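Local coordinates for protein gamma-glutamyltranspeptidase (Streptomyces lincolnensis, PDB 6J3A) that probably works as a gamma-glutamyltransferase-type enzyme of the Ntn-hydrolase superfamily, a homologue of LmbA, at residues W276-V281 and L311-R316. Residues are numbered along the deposited sequence; the frame is centred on the assembly and turned at random.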
ATOM      1  N   TRP A 276      13.523 -20.865  23.972  1.00 30.38           N
ATOM      2  CA  TRP A 276      13.504 -21.849  22.863  1.00 30.61           C
ATOM      3  C   TRP A 276      13.489 -21.164  21.470  1.00 30.02           C
ATOM      4  O   TRP A 276      13.802 -21.798  20.457  1.00 29.27           O
ATOM      5  CB  TRP A 276      12.333 -22.850  22.991  1.00 31.76           C
ATOM      6  CG  TRP A 276      10.992 -22.203  23.092  1.00 32.12           C
ATOM      7  CD1 TRP A 276      10.329 -21.903  24.238  1.00 33.16           C
ATOM      8  CD2 TRP A 276      10.156 -21.754  22.013  1.00 32.69           C
ATOM      9  NE1 TRP A 276       9.130 -21.287  23.953  1.00 33.68           N
ATOM     10  CE2 TRP A 276       8.998 -21.184  22.594  1.00 32.93           C
ATOM     11  CE3 TRP A 276      10.268 -21.780  20.613  1.00 32.80           C
ATOM     12  CZ2 TRP A 276       7.954 -20.647  21.826  1.00 32.65           C
ATOM     13  CZ3 TRP A 276       9.224 -21.237  19.842  1.00 32.52           C
ATOM     14  CH2 TRP A 276       8.084 -20.685  20.456  1.00 32.77           C
ATOM     15  N   SER A 277      13.085 -19.895  21.424  1.00 28.73           N
ATOM     16  CA  SER A 277      13.347 -19.026  20.285  1.00 28.38           C
ATOM     17  C   SER A 277      14.537 -18.119  20.607  1.00 27.67           C
ATOM     18  O   SER A 277      15.003 -18.090  21.736  1.00 28.42           O
ATOM     19  CB  SER A 277      12.109 -18.184  19.983  1.00 28.59           C
ATOM     20  OG  SER A 277      11.989 -17.106  20.902  1.00 28.77           O
ATOM     21  N   GLN A 278      15.006 -17.356  19.624  1.00 26.96           N
ATOM     22  CA  GLN A 278      15.936 -16.244  19.901  1.00 26.74           C
ATOM     23  C   GLN A 278      15.235 -15.012  20.500  1.00 27.34           C
ATOM     24  O   GLN A 278      15.899 -14.007  20.793  1.00 27.41           O
ATOM     25  CB  GLN A 278      16.702 -15.818  18.636  1.00 26.00           C
ATOM     26  CG  GLN A 278      15.862 -15.142  17.544  1.00 25.58           C
ATOM     27  CD  GLN A 278      16.689 -14.478  16.445  1.00 25.90           C
ATOM     28  OE1 GLN A 278      16.269 -14.435  15.295  1.00 26.41           O
ATOM     29  NE2 GLN A 278      17.854 -13.935  16.798  1.00 26.19           N
ATOM     30  N   GLY A 279      13.911 -15.076  20.653  1.00 27.42           N
ATOM     31  CA  GLY A 279      13.088 -13.936  21.078  1.00 28.24           C
ATOM     32  C   GLY A 279      13.684 -13.060  22.159  1.00 28.52           C
ATOM     33  O   GLY A 279      13.812 -11.837  21.986  1.00 28.20           O
ATOM     34  N   PRO A 280      14.077 -13.683  23.278  1.00 29.29           N
ATOM     35  CA  PRO A 280      14.683 -12.966  24.391  1.00 29.34           C
ATOM     36  C   PRO A 280      15.946 -12.148  24.113  1.00 29.51           C
ATOM     37  O   PRO A 280      16.275 -11.286  24.925  1.00 30.97           O
ATOM     38  CB  PRO A 280      14.970 -14.084  25.379  1.00 29.52           C
ATOM     39  CG  PRO A 280      13.853 -15.043  25.150  1.00 29.57           C
ATOM     40  CD  PRO A 280      13.743 -15.068  23.658  1.00 29.25           C
ATOM     41  N   VAL A 281      16.624 -12.382  22.990  1.00 29.71           N
ATOM     42  CA  VAL A 281      17.835 -11.632  22.662  1.00 29.92           C
ATOM     43  C   VAL A 281      17.554 -10.145  22.389  1.00 31.20           C
ATOM     44  O   VAL A 281      18.437  -9.300  22.591  1.00 30.91           O
ATOM     45  CB  VAL A 281      18.622 -12.290  21.500  1.00 30.33           C
ATOM     46  CG1 VAL A 281      18.128 -11.842  20.128  1.00 30.30           C
ATOM     47  CG2 VAL A 281      20.107 -11.991  21.635  1.00 31.27           C
ATOM     48  N   LEU A 311      27.035  -8.759  22.409  1.00 33.23           N
ATOM     49  CA  LEU A 311      27.024  -9.328  23.750  1.00 32.33           C
ATOM     50  C   LEU A 311      25.743 -10.106  24.023  1.00 31.84           C
ATOM     51  O   LEU A 311      25.781 -11.125  24.702  1.00 33.09           O
ATOM     52  CB  LEU A 311      27.205  -8.230  24.802  1.00 32.67           C
ATOM     53  CG  LEU A 311      28.492  -7.394  24.735  1.00 32.59           C
ATOM     54  CD1 LEU A 311      28.410  -6.221  25.696  1.00 32.45           C
ATOM     55  CD2 LEU A 311      29.724  -8.231  25.030  1.00 32.81           C
ATOM     56  N   ALA A 312      24.611  -9.630  23.514  1.00 31.06           N
ATOM     57  CA  ALA A 312      23.344 -10.350  23.700  1.00 30.32           C
ATOM     58  C   ALA A 312      23.324 -11.635  22.882  1.00 30.00           C
ATOM     59  O   ALA A 312      22.795 -12.637  23.340  1.00 30.66           O
ATOM     60  CB  ALA A 312      22.151  -9.475  23.349  1.00 29.82           C
ATOM     61  N   MET A 313      23.910 -11.601  21.687  1.00 30.03           N
ATOM     62  CA  MET A 313      23.978 -12.779  20.810  1.00 30.53           C
ATOM     63  C   MET A 313      24.869 -13.881  21.375  1.00 30.59           C
ATOM     64  O   MET A 313      24.569 -15.065  21.262  1.00 31.66           O
ATOM     65  CB  MET A 313      24.458 -12.372  19.416  1.00 31.15           C
ATOM     66  CG  MET A 313      23.406 -11.637  18.603  1.00 32.74           C
ATOM     67  SD  MET A 313      21.867 -12.557  18.325  1.00 35.10           S
ATOM     68  CE  MET A 313      22.003 -12.875  16.576  1.00 36.21           C
ATOM     69  N   ALA A 314      25.969 -13.471  21.985  1.00 31.55           N
ATOM     70  CA  ALA A 314      26.867 -14.375  22.691  1.00 31.34           C
ATOM     71  C   ALA A 314      26.129 -15.157  23.756  1.00 30.24           C
ATOM     72  O   ALA A 314      26.317 -16.364  23.898  1.00 29.42           O
ATOM     73  CB  ALA A 314      28.000 -13.582  23.322  1.00 31.27           C
ATOM     74  N   ASP A 315      25.295 -14.443  24.501  1.00 30.48           N
ATOM     75  CA  ASP A 315      24.472 -15.048  25.549  1.00 30.36           C
ATOM     76  C   ASP A 315      23.426 -15.968  24.933  1.00 30.57           C
ATOM     77  O   ASP A 315      23.167 -17.037  25.465  1.00 29.19           O
ATOM     78  CB  ASP A 315      23.805 -13.977  26.429  1.00 30.11           C
ATOM     79  CG  ASP A 315      24.694 -13.508  27.596  1.00 30.44           C
ATOM     80  OD1 ASP A 315      25.770 -14.111  27.855  1.00 29.58           O
ATOM     81  OD2 ASP A 315      24.288 -12.530  28.277  1.00 30.41           O
ATOM     82  N   ARG A 316      22.845 -15.550  23.807  1.00 32.22           N
ATOM     83  CA  ARG A 316      21.946 -16.403  23.021  1.00 32.80           C
ATOM     84  C   ARG A 316      22.582 -17.761  22.671  1.00 33.99           C
ATOM     85  O   ARG A 316      21.988 -18.818  22.893  1.00 33.70           O
ATOM     86  CB  ARG A 316      21.520 -15.694  21.745  1.00 32.74           C
ATOM     87  CG  ARG A 316      20.498 -16.469  20.924  1.00 33.37           C
ATOM     88  CD  ARG A 316      20.370 -15.934  19.513  1.00 34.05           C
ATOM     89  NE  ARG A 316      21.389 -16.479  18.610  1.00 34.79           N
ATOM     90  CZ  ARG A 316      21.365 -16.395  17.280  1.00 34.69           C
ATOM     91  NH1 ARG A 316      22.350 -16.932  16.566  1.00 35.49           N
ATOM     92  NH2 ARG A 316      20.359 -15.799  16.651  1.00 34.78           N
TER
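V281 carries the apolar part of this contact through one methyl group. With CG2 anti to the backbone N, that methyl points at the helix of L311-R316 and meets three residues there. V281 CG2 lies 3.7 Å from A312 CB. The same V281 CG2 is 3.8 Å from M313 SD and 4.0 Å from R316 CB. V281 CG2 also comes within 3.2 Å of A312 O, the carbonyl that accepts the helical bond from R316 N. M313 reaches V281 by its sulfur, which a bend at chi2 (-59°) puts there; beyond the sulfur, M313 CE sits over one face of the R316 guanidinium, offset toward the rim.

These are two successive helices, 280-288 and 299-319, of a gamma-glutamyltranspeptidase, a family of the Ntn-hydrolase superfamily, and the contact is buried where the start of the first meets the C-terminal half of the second. S277 caps the turn into the earlier helix: S277 OG accepts from G279 N at 2.8 Å, with an N-H...O angle of 146°.

Q278 packs against R316. Q278 CB is 3.8 Å from R316 CD, and the Q278 amide stands at the edge of the guanidinium, the two planes 58° apart. R316 NH2 has its salt bridge with D504, while R480 brings a like charge close to NH1. D315, one residue before R316, is hydrogen-bonded through OD2 to Q284 and Y336.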